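Local coordinates for glycerol dehydrogenase (Bacillus coagulans, PDB 6CSJ), which catalyses the NAD-dependent oxidation of glycerol, and in this double-mutant form has acquired D-lactate dehydrogenase activity, at residues 31-36 with 60-65; 19-24 with 46-51; 4-9 with 189-194; 203-208 with 238-243; 284-289 with 337-342. The protein carries 2 engineered substitutions. One frame throughout, in Å; residues are numbered along the deposited sequence.

Contact 1: 31-36 with 60-65; sequences KAFIIA and QMALFG
F33 and A62 meet at the apolar centre. The far end of the F33 ring comes against the methyl group, with CZ 3.4 Å from A62 CB. On the same face of the sheet, I35 CG2 lies 3.6 Å from F64 CB. Helix 70-82 covers the F33 ring through L76 and M79. On the other face, M61 doubles back at chi2 (-68°), which sets SD 3.7 Å from I34 CG2. V48 of helix 38-51 packs on both of these residues.

The segments are parallel strands of one beta-alpha-beta unit: strand 32-36, helix 38-51, strand 59-63. Strand 59-63 is an outermost strand of the six-stranded parallel sheet within this chain. A sheet of this kind forms the Rossmann-like dinucleotide-binding half of iron-containing alcohol dehydrogenases.

Five backbone bonds join the strands in parallel fashion. Q60 N donates to A32 O at 3.0 Å, and Q60 O accepts from I34 N. I34 O then takes A62 N, and A62 O takes A36 N at a longer 3.3 Å. The last bond runs from F64 N to A36 O.

At the polar edge K31 NZ makes a weak bond to Q60 OE1, at 3.4 Å. It also donates to E83 O. An alanine in place of Q60 would probably leave K31 NZ with E83 alone of these two partners and uncover K31 CE, which packs 4.0 Å from Q60 CG.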
# COMPACT_ATOMS: atom_id res chain seq x y z
N LYS A 31 2.46 10.64 -26.76
CA LYS A 31 1.57 11.62 -26.14
C LYS A 31 1.05 11.13 -24.78
O LYS A 31 0.26 10.19 -24.71
CB LYS A 31 0.40 11.89 -27.10
CG LYS A 31 -0.64 12.90 -26.63
CD LYS A 31 -0.10 14.32 -26.67
CE LYS A 31 -1.07 15.29 -26.00
NZ LYS A 31 -2.32 15.53 -26.77
N ALA A 32 1.48 11.79 -23.71
CA ALA A 32 1.12 11.43 -22.35
C ALA A 32 -0.11 12.18 -21.86
O ALA A 32 -0.29 13.37 -22.15
CB ALA A 32 2.29 11.69 -21.41
N PHE A 33 -0.95 11.48 -21.11
CA PHE A 33 -2.11 12.05 -20.44
C PHE A 33 -1.83 11.96 -18.93
O PHE A 33 -1.82 10.88 -18.36
CB PHE A 33 -3.37 11.27 -20.84
CG PHE A 33 -4.65 11.81 -20.27
CD1 PHE A 33 -5.24 12.94 -20.81
CD2 PHE A 33 -5.28 11.17 -19.20
CE1 PHE A 33 -6.43 13.44 -20.30
CE2 PHE A 33 -6.47 11.66 -18.69
CZ PHE A 33 -7.04 12.80 -19.23
N ILE A 34 -1.59 13.11 -18.30
CA ILE A 34 -1.04 13.17 -16.95
C ILE A 34 -2.11 13.63 -15.95
O ILE A 34 -2.48 14.80 -15.93
CB ILE A 34 0.22 14.08 -16.92
CG1 ILE A 34 1.29 13.52 -17.87
CG2 ILE A 34 0.76 14.21 -15.50
CD1 ILE A 34 2.53 14.35 -18.02
N ILE A 35 -2.59 12.69 -15.14
CA ILE A 35 -3.69 12.91 -14.21
C ILE A 35 -3.13 13.30 -12.84
O ILE A 35 -2.26 12.63 -12.32
CB ILE A 35 -4.57 11.64 -14.06
CG1 ILE A 35 -5.11 11.21 -15.43
CG2 ILE A 35 -5.73 11.87 -13.11
CD1 ILE A 35 -5.65 9.79 -15.44
N ALA A 36 -3.66 14.38 -12.27
CA ALA A 36 -3.29 14.84 -10.93
C ALA A 36 -4.38 15.74 -10.35
O ALA A 36 -5.03 16.49 -11.09
CB ALA A 36 -1.97 15.58 -10.97
N GLN A 60 -0.29 16.32 -22.04
CA GLN A 60 -1.27 17.27 -21.52
C GLN A 60 -1.63 16.88 -20.10
O GLN A 60 -1.75 15.69 -19.79
CB GLN A 60 -2.54 17.27 -22.36
CG GLN A 60 -2.49 18.15 -23.61
CD GLN A 60 -3.87 18.40 -24.19
OE1 GLN A 60 -4.21 17.86 -25.25
NE2 GLN A 60 -4.67 19.21 -23.50
N MET A 61 -1.81 17.89 -19.25
CA MET A 61 -2.27 17.71 -17.88
C MET A 61 -3.77 17.60 -17.87
O MET A 61 -4.43 18.18 -18.73
CB MET A 61 -1.87 18.90 -17.00
CG MET A 61 -0.37 19.16 -16.92
SD MET A 61 0.52 17.87 -16.03
CE MET A 61 -0.06 18.07 -14.34
N ALA A 62 -4.30 16.86 -16.91
CA ALA A 62 -5.74 16.75 -16.71
C ALA A 62 -6.00 16.80 -15.22
O ALA A 62 -5.34 16.11 -14.45
CB ALA A 62 -6.25 15.44 -17.29
N LEU A 63 -6.96 17.64 -14.82
CA LEU A 63 -7.32 17.81 -13.42
C LEU A 63 -8.21 16.66 -12.96
O LEU A 63 -9.27 16.41 -13.52
CB LEU A 63 -8.02 19.16 -13.20
CG LEU A 63 -8.42 19.52 -11.76
CD1 LEU A 63 -7.19 19.70 -10.90
CD2 LEU A 63 -9.29 20.77 -11.72
N PHE A 64 -7.76 15.96 -11.91
CA PHE A 64 -8.50 14.86 -11.28
C PHE A 64 -9.43 15.43 -10.21
O PHE A 64 -9.02 16.27 -9.42
CB PHE A 64 -7.49 13.88 -10.66
CG PHE A 64 -8.09 12.73 -9.90
CD1 PHE A 64 -9.01 11.88 -10.50
CD2 PHE A 64 -7.68 12.46 -8.59
CE1 PHE A 64 -9.54 10.79 -9.80
CE2 PHE A 64 -8.21 11.38 -7.89
CZ PHE A 64 -9.14 10.55 -8.49
N GLY A 65 -10.69 14.98 -10.20
CA GLY A 65 -11.69 15.44 -9.23
C GLY A 65 -11.48 14.98 -7.79
O GLY A 65 -12.09 15.53 -6.88

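Contact 2: 19-24 with 46-51; sequences SRLSAY and KTVEES
S19 and S51 bring the two backbones closest, with their CA atoms 5.0 Å apart. Residues 19-24 form a turn that runs into helix 21-28, with R20 at its N-cap position. Residues 46-51 are the last turn and a half of helix 38-51, which is kinked at K46 and T47. The start of one helix therefore faces the end of the other. This is where main-chain N-H and C=O groups lack partners inside their own helices.

Two serines fill that need. S51 OG accepts from S22 N at 2.9 Å, and the bond is nearly straight at 165°. S51 OG is anti to its own backbone N (chi1 170°), which carries it across to that N-H group. The same hydroxyl makes a weak bond to S19 O. In return, S22 OG donates to S51 O at a short 2.6 Å, arriving from above the carbonyl plane.

Van der Waals contacts lie beside this polar pair. The T47 CG2 methyl sits against the S19 backbone, 3.5 Å from S19 N. S51 CB approaches S19 O at 3.3 Å. L21 and V48 are the apolar pair. They cross obliquely, and L21 CD2 is 4.1 Å from V48 CG1 and equally far from V48 CG2. L21 also rests on I34 of strand 32-36, and Y52 touches L21 and S22. Two helices packed side by side on one face of a parallel sheet are characteristic of the alpha/beta, Rossmann-like architecture of this family.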
# COMPACT_ATOMS: atom_id res chain seq x y z
N SER A 19 11.31 15.25 -12.82
CA SER A 19 11.98 16.13 -13.78
C SER A 19 12.43 15.39 -15.04
O SER A 19 12.74 16.03 -16.03
CB SER A 19 13.20 16.82 -13.14
OG SER A 19 14.32 15.93 -13.11
N ARG A 20 12.48 14.06 -14.99
CA ARG A 20 12.73 13.22 -16.17
C ARG A 20 11.48 12.46 -16.63
O ARG A 20 11.60 11.47 -17.37
CB ARG A 20 13.86 12.21 -15.88
CG ARG A 20 15.24 12.84 -15.71
CD ARG A 20 16.26 11.86 -15.15
NE ARG A 20 17.10 12.50 -14.12
CZ ARG A 20 16.87 12.52 -12.79
NH1 ARG A 20 15.82 11.94 -12.25
NH2 ARG A 20 17.72 13.16 -12.00
N LEU A 21 10.29 12.93 -16.24
CA LEU A 21 9.05 12.22 -16.58
C LEU A 21 8.90 12.03 -18.09
O LEU A 21 8.50 10.95 -18.53
CB LEU A 21 7.82 12.94 -16.02
CG LEU A 21 6.45 12.30 -16.32
CD1 LEU A 21 6.41 10.83 -15.88
CD2 LEU A 21 5.34 13.08 -15.64
N SER A 22 9.23 13.08 -18.85
CA SER A 22 9.18 13.04 -20.32
C SER A 22 10.07 11.96 -20.93
O SER A 22 9.70 11.34 -21.91
CB SER A 22 9.51 14.41 -20.93
OG SER A 22 10.87 14.74 -20.75
N ALA A 23 11.24 11.73 -20.34
CA ALA A 23 12.12 10.64 -20.81
C ALA A 23 11.44 9.27 -20.64
O ALA A 23 11.58 8.40 -21.51
CB ALA A 23 13.45 10.68 -20.08
N TYR A 24 10.70 9.09 -19.54
CA TYR A 24 9.99 7.83 -19.28
C TYR A 24 8.72 7.67 -20.13
O TYR A 24 8.53 6.60 -20.74
CB TYR A 24 9.69 7.66 -17.78
CG TYR A 24 10.96 7.63 -16.93
CD1 TYR A 24 11.92 6.64 -17.12
CD2 TYR A 24 11.22 8.62 -15.97
CE1 TYR A 24 13.10 6.61 -16.37
CE2 TYR A 24 12.39 8.60 -15.22
CZ TYR A 24 13.33 7.61 -15.44
OH TYR A 24 14.49 7.58 -14.69
N LYS A 46 4.99 22.50 -12.20
CA LYS A 46 6.13 23.19 -12.81
C LYS A 46 7.23 22.21 -13.22
O LYS A 46 7.79 22.35 -14.31
CB LYS A 46 6.70 24.27 -11.88
CG LYS A 46 7.40 25.41 -12.61
CD LYS A 46 7.54 26.67 -11.76
CE LYS A 46 7.97 27.87 -12.61
NZ LYS A 46 9.39 27.76 -13.05
N THR A 47 7.53 21.24 -12.37
CA THR A 47 8.56 20.22 -12.66
C THR A 47 8.20 19.39 -13.88
O THR A 47 9.05 19.13 -14.74
CB THR A 47 8.77 19.27 -11.46
OG1 THR A 47 9.07 20.03 -10.29
CG2 THR A 47 9.91 18.28 -11.73
N VAL A 48 6.93 18.99 -13.97
CA VAL A 48 6.44 18.18 -15.08
C VAL A 48 6.50 18.99 -16.39
O VAL A 48 7.07 18.53 -17.38
CB VAL A 48 5.00 17.66 -14.80
CG1 VAL A 48 4.38 17.02 -16.04
CG2 VAL A 48 5.03 16.67 -13.65
N GLU A 49 5.93 20.19 -16.36
CA GLU A 49 5.99 21.14 -17.49
C GLU A 49 7.44 21.35 -17.99
O GLU A 49 7.70 21.26 -19.18
CB GLU A 49 5.33 22.48 -17.10
CG GLU A 49 3.80 22.43 -17.04
CD GLU A 49 3.14 23.72 -16.53
OE1 GLU A 49 3.80 24.78 -16.46
OE2 GLU A 49 1.95 23.62 -16.15
N GLU A 50 8.36 21.61 -17.06
CA GLU A 50 9.78 21.80 -17.40
C GLU A 50 10.45 20.54 -17.96
O GLU A 50 11.38 20.65 -18.72
CB GLU A 50 10.57 22.36 -16.20
CG GLU A 50 10.26 23.84 -15.96
CD GLU A 50 11.02 24.47 -14.81
OE1 GLU A 50 11.21 23.81 -13.78
OE2 GLU A 50 11.48 25.62 -14.99
N SER A 51 9.99 19.36 -17.55
CA SER A 51 10.48 18.08 -18.11
C SER A 51 10.21 17.93 -19.59
O SER A 51 11.00 17.29 -20.29
CB SER A 51 9.88 16.89 -17.36
OG SER A 51 10.16 15.67 -18.02

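Contact 3: 4-9 with 189-194; sequences IITSPS and TMAGGR
I4 lies over the backbone of A191 and G192. Its CG2 and CD1 both come 3.5 Å from A191 O, and CD1 is 3.7 Å from G192 C. The surface it covers is a type I beta turn from T189 to G192. The turn sits in the loop before helix 197-221, and residues 4-9 lead into strand 10-14. The contact thus lays the N-terminal arm on the helical part of the chain.

G193 passes close under I4, where a CB would be tight against I4 CG1. Further along, T6 CG2 touches A191 CB at 3.6 Å. T6 is also held through its backbone N by S247 OG of helix 228-248. An alanine in place of I4 would probably open a gap over the turn, since the CG2 and CD1 contacts with A191 O and G192 C would go.

The direct polar link is weak: I4 N donates to R194 O at 3.4 Å. A water adds a firmer bridge. It donates to I4 O at 2.6 Å and to R194 O at 2.7 Å, and it accepts from T189 OG1 at 2.7 Å.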
# COMPACT_ATOMS: atom_id res chain seq x y z
N ILE A 4 3.30 -18.25 -9.65
CA ILE A 4 3.29 -17.00 -10.41
C ILE A 4 3.89 -15.89 -9.55
O ILE A 4 3.59 -15.77 -8.36
CB ILE A 4 1.87 -16.59 -10.87
CG1 ILE A 4 1.21 -17.72 -11.69
CG2 ILE A 4 1.92 -15.31 -11.70
CD1 ILE A 4 -0.24 -17.46 -12.06
N ILE A 5 4.74 -15.07 -10.18
CA ILE A 5 5.18 -13.79 -9.62
C ILE A 5 4.90 -12.74 -10.69
O ILE A 5 5.19 -12.96 -11.87
CB ILE A 5 6.66 -13.78 -9.15
CG1 ILE A 5 7.02 -12.44 -8.48
CG2 ILE A 5 7.64 -14.08 -10.28
CD1 ILE A 5 8.34 -12.45 -7.74
N THR A 6 4.29 -11.64 -10.27
CA THR A 6 3.96 -10.53 -11.14
C THR A 6 4.67 -9.27 -10.66
O THR A 6 5.02 -9.15 -9.49
CB THR A 6 2.45 -10.26 -11.18
OG1 THR A 6 2.03 -9.74 -9.92
CG2 THR A 6 1.68 -11.52 -11.48
N SER A 7 4.85 -8.33 -11.59
CA SER A 7 5.61 -7.12 -11.31
C SER A 7 5.24 -6.00 -12.28
O SER A 7 4.81 -6.26 -13.41
CB SER A 7 7.11 -7.44 -11.43
OG SER A 7 7.94 -6.30 -11.29
N PRO A 8 5.43 -4.73 -11.84
CA PRO A 8 5.57 -3.67 -12.83
C PRO A 8 6.70 -3.99 -13.78
O PRO A 8 7.62 -4.70 -13.41
CB PRO A 8 5.92 -2.43 -11.99
CG PRO A 8 5.48 -2.76 -10.61
CD PRO A 8 5.58 -4.24 -10.46
N SER A 9 6.61 -3.50 -15.01
CA SER A 9 7.66 -3.74 -15.99
C SER A 9 8.96 -3.03 -15.59
O SER A 9 10.04 -3.54 -15.84
CB SER A 9 7.22 -3.32 -17.39
OG SER A 9 8.19 -3.76 -18.33
N THR A 189 -2.02 -16.71 -4.20
CA THR A 189 -1.85 -15.27 -4.03
C THR A 189 -2.75 -14.47 -4.99
O THR A 189 -3.36 -15.04 -5.90
CB THR A 189 -0.37 -14.90 -4.26
OG1 THR A 189 -0.03 -15.04 -5.66
CG2 THR A 189 0.53 -15.82 -3.45
N MET A 190 -2.80 -13.14 -4.81
CA MET A 190 -3.43 -12.24 -5.80
C MET A 190 -2.84 -12.38 -7.22
O MET A 190 -3.54 -12.15 -8.20
CB MET A 190 -3.34 -10.77 -5.36
CG MET A 190 -4.21 -10.36 -4.18
SD MET A 190 -5.97 -10.69 -4.45
CE MET A 190 -6.40 -9.62 -5.84
N ALA A 191 -1.57 -12.74 -7.33
CA ALA A 191 -0.95 -13.03 -8.63
C ALA A 191 -1.50 -14.29 -9.31
O ALA A 191 -1.22 -14.50 -10.49
CB ALA A 191 0.56 -13.13 -8.48
N GLY A 192 -2.23 -15.14 -8.57
CA GLY A 192 -3.03 -16.22 -9.16
C GLY A 192 -2.46 -17.62 -9.08
O GLY A 192 -3.04 -18.56 -9.63
N GLY A 193 -1.32 -17.79 -8.41
CA GLY A 193 -0.73 -19.11 -8.21
C GLY A 193 -0.20 -19.27 -6.81
O GLY A 193 -0.47 -18.45 -5.92
N ARG A 194 0.60 -20.31 -6.62
CA ARG A 194 1.35 -20.50 -5.39
C ARG A 194 2.59 -19.59 -5.34
O ARG A 194 2.94 -18.93 -6.33
CB ARG A 194 1.70 -22.00 -5.20
CG ARG A 194 0.45 -22.86 -5.08
CD ARG A 194 0.75 -24.29 -4.65
NE ARG A 194 1.64 -24.94 -5.60
CZ ARG A 194 2.78 -25.59 -5.32
NH1 ARG A 194 3.20 -25.78 -4.07
NH2 ARG A 194 3.48 -26.13 -6.32
O HOH W 1 1.57 -16.75 -7.01

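Contact 4: 203-208 with 238-243; sequences AKLCYD and TYLSGI
L240 and C206 carry most of this contact, and L205 adds to it. The two segments come closest at these residues, where the CA atoms of C206 and L240 are 5.4 Å apart. The segment axes approach to 8.2 Å at an angle of 133°, so the helices run in roughly opposed directions.

L240 loses the most surface. Its CB meets C206 CB at 3.8 Å. Its CG is anti to the carbonyl carbon (chi1 -56°), and one branch beyond it, CD1, fits between the two residues opposite. That methyl is 3.9 Å from C206 CA and equally near L205 CG. L205 CD2 also comes 3.9 Å from L240 CD1. L202, from the same helix as L205, packs on L240 as well.

C206 works on the other flank. Its SG is anti to the backbone N (chi1 179°) and lies 3.6 Å from S241 CB. The S241 hydroxyl has other partners: OG bonds with T175 OG1 and N121 ND2. Its polar end is therefore satisfied while its CB packs on sulfur. A172 of helix 162-173 closes over both C206 and S241.

The interface between the segments is apolar and mostly buried. It is close packing between helices 197-221 and 228-248, typical of the all-helical C-terminal half of the iron-containing alcohol dehydrogenase fold.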
# COMPACT_ATOMS: atom_id res chain seq x y z
N ALA A 203 9.68 -10.50 0.34
CA ALA A 203 8.90 -10.26 1.56
C ALA A 203 9.77 -10.27 2.82
O ALA A 203 9.61 -9.42 3.71
CB ALA A 203 7.80 -11.30 1.67
N LYS A 204 10.69 -11.22 2.90
CA LYS A 204 11.64 -11.34 4.02
C LYS A 204 12.58 -10.12 4.07
O LYS A 204 12.77 -9.51 5.13
CB LYS A 204 12.40 -12.68 3.92
CG LYS A 204 13.52 -12.97 4.92
CD LYS A 204 13.08 -12.93 6.36
CE LYS A 204 14.23 -13.16 7.33
NZ LYS A 204 13.87 -12.62 8.68
N LEU A 205 13.13 -9.74 2.92
CA LEU A 205 13.96 -8.54 2.84
C LEU A 205 13.18 -7.29 3.24
O LEU A 205 13.73 -6.39 3.88
CB LEU A 205 14.54 -8.36 1.44
CG LEU A 205 15.47 -7.15 1.22
CD1 LEU A 205 16.77 -7.27 2.02
CD2 LEU A 205 15.74 -7.00 -0.27
N CYS A 206 11.89 -7.24 2.88
CA CYS A 206 11.02 -6.14 3.27
C CYS A 206 11.01 -5.98 4.79
O CYS A 206 11.33 -4.91 5.29
CB CYS A 206 9.59 -6.34 2.73
SG CYS A 206 8.44 -5.02 3.20
N TYR A 207 10.69 -7.07 5.50
CA TYR A 207 10.66 -7.08 6.97
C TYR A 207 12.01 -6.67 7.59
O TYR A 207 12.06 -5.79 8.44
CB TYR A 207 10.25 -8.47 7.51
CG TYR A 207 10.27 -8.53 9.03
CD1 TYR A 207 9.28 -7.89 9.79
CD2 TYR A 207 11.31 -9.16 9.71
CE1 TYR A 207 9.31 -7.91 11.17
CE2 TYR A 207 11.35 -9.19 11.11
CZ TYR A 207 10.35 -8.57 11.83
OH TYR A 207 10.40 -8.59 13.19
N ASP A 208 13.07 -7.33 7.15
CA ASP A 208 14.43 -7.04 7.63
C ASP A 208 14.82 -5.57 7.44
O ASP A 208 15.46 -4.99 8.32
CB ASP A 208 15.46 -7.91 6.91
CG ASP A 208 15.37 -9.38 7.28
OD1 ASP A 208 14.68 -9.72 8.26
OD2 ASP A 208 15.99 -10.20 6.58
N THR A 238 7.30 0.03 -1.01
CA THR A 238 6.65 0.06 -2.32
C THR A 238 6.93 -1.20 -3.14
O THR A 238 6.03 -2.00 -3.38
CB THR A 238 7.05 1.32 -3.09
OG1 THR A 238 6.91 2.46 -2.23
CG2 THR A 238 6.16 1.52 -4.31
N TYR A 239 8.17 -1.41 -3.56
CA TYR A 239 8.45 -2.57 -4.41
C TYR A 239 8.44 -3.86 -3.60
O TYR A 239 7.66 -4.76 -3.90
CB TYR A 239 9.77 -2.42 -5.16
CG TYR A 239 9.93 -3.46 -6.24
CD1 TYR A 239 9.30 -3.29 -7.47
CD2 TYR A 239 10.69 -4.61 -6.06
CE1 TYR A 239 9.40 -4.23 -8.48
CE2 TYR A 239 10.81 -5.56 -7.09
CZ TYR A 239 10.15 -5.35 -8.30
OH TYR A 239 10.22 -6.25 -9.33
N LEU A 240 9.28 -3.94 -2.58
CA LEU A 240 9.47 -5.18 -1.81
C LEU A 240 8.15 -5.66 -1.19
O LEU A 240 7.78 -6.83 -1.33
CB LEU A 240 10.50 -5.01 -0.70
CG LEU A 240 11.91 -4.52 -1.03
CD1 LEU A 240 12.78 -4.53 0.22
CD2 LEU A 240 12.52 -5.37 -2.14
N SER A 241 7.47 -4.74 -0.51
CA SER A 241 6.18 -5.03 0.11
C SER A 241 5.07 -5.26 -0.94
O SER A 241 4.18 -6.08 -0.71
CB SER A 241 5.76 -3.87 1.02
OG SER A 241 4.51 -4.13 1.63
N GLY A 242 5.12 -4.53 -2.05
CA GLY A 242 4.17 -4.69 -3.15
C GLY A 242 4.22 -6.05 -3.82
O GLY A 242 3.20 -6.72 -3.94
N ILE A 243 5.42 -6.46 -4.24
CA ILE A 243 5.60 -7.79 -4.84
C ILE A 243 5.41 -8.87 -3.76
O ILE A 243 4.78 -9.91 -4.01
CB ILE A 243 6.99 -7.97 -5.52
CG1 ILE A 243 7.29 -6.85 -6.53
CG2 ILE A 243 7.10 -9.33 -6.19
CD1 ILE A 243 6.15 -6.50 -7.47

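Contact 5: 284-289 with 337-342; sequences ILEDAP and YNMPFE
L285 and E286 lie where helix 271-285 gives way to a loop, and a Schellman motif at D287 turns the chain out of the helix. D287 has a positive phi of 56°, and its N bonds back to I284 O. Against this end packs the loop before helix 345-365, through M339 and F341.

F341 points the far end of its ring at the helix end. Its CZ is 3.6 Å from E286 CA and 3.7 Å from L285 O. One rim atom, CE1, lies 3.8 Å from L285 CG, which sits in the ring plane at the edge. On the other side of CZ, CE2 is 3.8 Å from E286 CB. M339 CB sits over one face of the ring, offset toward the rim, so the two loop residues pack on each other as well.

The contact lies in the all-helical C-terminal half of the iron-containing alcohol dehydrogenase fold. L285 also touches L347 and A351 of helix 345-365, and A252 of helix 252-259 packs on both L285 and M339.

M339 bends at chi2 and chi3 and crosses the E286 side chain at about a right angle. Its CE comes 3.8 Å from E286 CB and 4.0 Å from E286 OE2. L285 CD2 touches M339 CG more loosely, at 4.3 Å. The E286 carboxylate has polar partners elsewhere: OE1 forms a salt bridge with R180, and OE2 accepts from Q282 NE2 in the preceding turn. Both are likely to steady its negative charge.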
# COMPACT_ATOMS: atom_id res chain seq x y z
N ILE A 284 -0.17 -13.31 17.45
CA ILE A 284 -0.87 -13.99 18.54
C ILE A 284 -1.66 -15.20 17.99
O ILE A 284 -1.56 -16.30 18.53
CB ILE A 284 -1.85 -13.05 19.29
CG1 ILE A 284 -1.14 -11.81 19.85
CG2 ILE A 284 -2.56 -13.80 20.41
CD1 ILE A 284 0.04 -12.09 20.74
N LEU A 285 -2.40 -14.98 16.91
CA LEU A 285 -3.21 -16.02 16.28
C LEU A 285 -2.39 -17.27 15.90
O LEU A 285 -2.77 -18.39 16.23
CB LEU A 285 -3.94 -15.45 15.05
CG LEU A 285 -4.85 -16.38 14.23
CD1 LEU A 285 -6.00 -16.92 15.05
CD2 LEU A 285 -5.35 -15.63 13.00
N GLU A 286 -1.26 -17.06 15.23
CA GLU A 286 -0.34 -18.16 14.86
C GLU A 286 0.59 -18.56 16.02
O GLU A 286 1.34 -19.51 15.91
CB GLU A 286 0.47 -17.86 13.57
CG GLU A 286 1.41 -16.66 13.61
CD GLU A 286 2.23 -16.51 12.31
OE1 GLU A 286 3.24 -17.23 12.19
OE2 GLU A 286 1.91 -15.69 11.41
N ASP A 287 0.53 -17.80 17.11
CA ASP A 287 1.34 -17.99 18.31
C ASP A 287 2.82 -17.99 17.97
O ASP A 287 3.56 -18.91 18.31
CB ASP A 287 0.91 -19.26 19.07
CG ASP A 287 1.61 -19.39 20.43
OD1 ASP A 287 1.70 -18.38 21.17
OD2 ASP A 287 2.09 -20.49 20.75
N ALA A 288 3.25 -16.93 17.28
CA ALA A 288 4.66 -16.73 16.96
C ALA A 288 5.47 -16.67 18.26
O ALA A 288 4.91 -16.34 19.32
CB ALA A 288 4.84 -15.44 16.17
N PRO A 289 6.77 -17.01 18.20
CA PRO A 289 7.60 -16.95 19.42
C PRO A 289 7.56 -15.58 20.06
O PRO A 289 7.48 -14.56 19.36
CB PRO A 289 9.01 -17.26 18.93
CG PRO A 289 8.83 -18.00 17.65
CD PRO A 289 7.52 -17.54 17.04
N TYR A 337 -8.25 -16.94 5.77
CA TYR A 337 -8.22 -18.38 5.51
C TYR A 337 -6.96 -18.88 4.81
O TYR A 337 -6.83 -20.07 4.57
CB TYR A 337 -9.51 -18.83 4.76
CG TYR A 337 -10.73 -18.51 5.59
CD1 TYR A 337 -10.99 -19.22 6.77
CD2 TYR A 337 -11.59 -17.45 5.25
CE1 TYR A 337 -12.09 -18.90 7.57
CE2 TYR A 337 -12.68 -17.14 6.04
CZ TYR A 337 -12.92 -17.87 7.20
OH TYR A 337 -13.98 -17.55 7.99
N ASN A 338 -6.03 -17.97 4.50
CA ASN A 338 -4.69 -18.37 4.03
C ASN A 338 -3.75 -18.78 5.17
O ASN A 338 -2.65 -19.27 4.90
CB ASN A 338 -4.03 -17.27 3.20
CG ASN A 338 -4.67 -17.10 1.84
OD1 ASN A 338 -5.25 -18.03 1.28
ND2 ASN A 338 -4.55 -15.89 1.30
N MET A 339 -4.18 -18.59 6.42
CA MET A 339 -3.45 -19.16 7.56
C MET A 339 -3.40 -20.69 7.43
O MET A 339 -4.37 -21.29 6.95
CB MET A 339 -4.12 -18.76 8.88
CG MET A 339 -4.13 -17.27 9.21
SD MET A 339 -2.54 -16.41 9.13
CE MET A 339 -1.69 -17.10 10.56
N PRO A 340 -2.28 -21.33 7.82
CA PRO A 340 -2.17 -22.80 7.65
C PRO A 340 -2.89 -23.63 8.74
O PRO A 340 -2.50 -24.75 9.02
CB PRO A 340 -0.65 -23.02 7.67
CG PRO A 340 -0.14 -21.94 8.58
CD PRO A 340 -1.07 -20.76 8.42
N PHE A 341 -3.92 -23.07 9.36
CA PHE A 341 -4.74 -23.77 10.35
C PHE A 341 -6.18 -23.25 10.26
O PHE A 341 -6.43 -22.24 9.59
CB PHE A 341 -4.18 -23.58 11.78
CG PHE A 341 -3.76 -22.17 12.11
CD1 PHE A 341 -4.68 -21.23 12.58
CD2 PHE A 341 -2.43 -21.79 11.98
CE1 PHE A 341 -4.29 -19.94 12.89
CE2 PHE A 341 -2.03 -20.48 12.29
CZ PHE A 341 -2.97 -19.56 12.76
N GLU A 342 -7.12 -23.93 10.91
CA GLU A 342 -8.51 -23.51 10.92
C GLU A 342 -8.67 -22.24 11.77
O GLU A 342 -8.05 -22.09 12.82
CB GLU A 342 -9.42 -24.62 11.45
CG GLU A 342 -10.90 -24.24 11.51
CD GLU A 342 -11.85 -25.43 11.67
OE1 GLU A 342 -11.50 -26.57 11.29
OE2 GLU A 342 -12.97 -25.21 12.17

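Overall arrangement
Contacts 1 and 2 form one block of the alpha/beta half. Their centres are 13 Å apart, and they share a core where I34 CD1 lies 3.8 Å from V48 CG1. Contacts 4 and 5 belong to the helical side; contact 3 lays the N-terminal arm against it. Contact 3 joins contact 4 directly: S7 OG and Y239 OH are 3.0 Å apart, a probable hydrogen bond, and I5 and P8 pack on I243. Contact 5 lies about 20 Å from contact 4, centre to centre, and about 45 Å from contact 1, across the chain's centre. In this family the active site lies in the cleft between the two halves. Residues 4-9 lead on into the sheet.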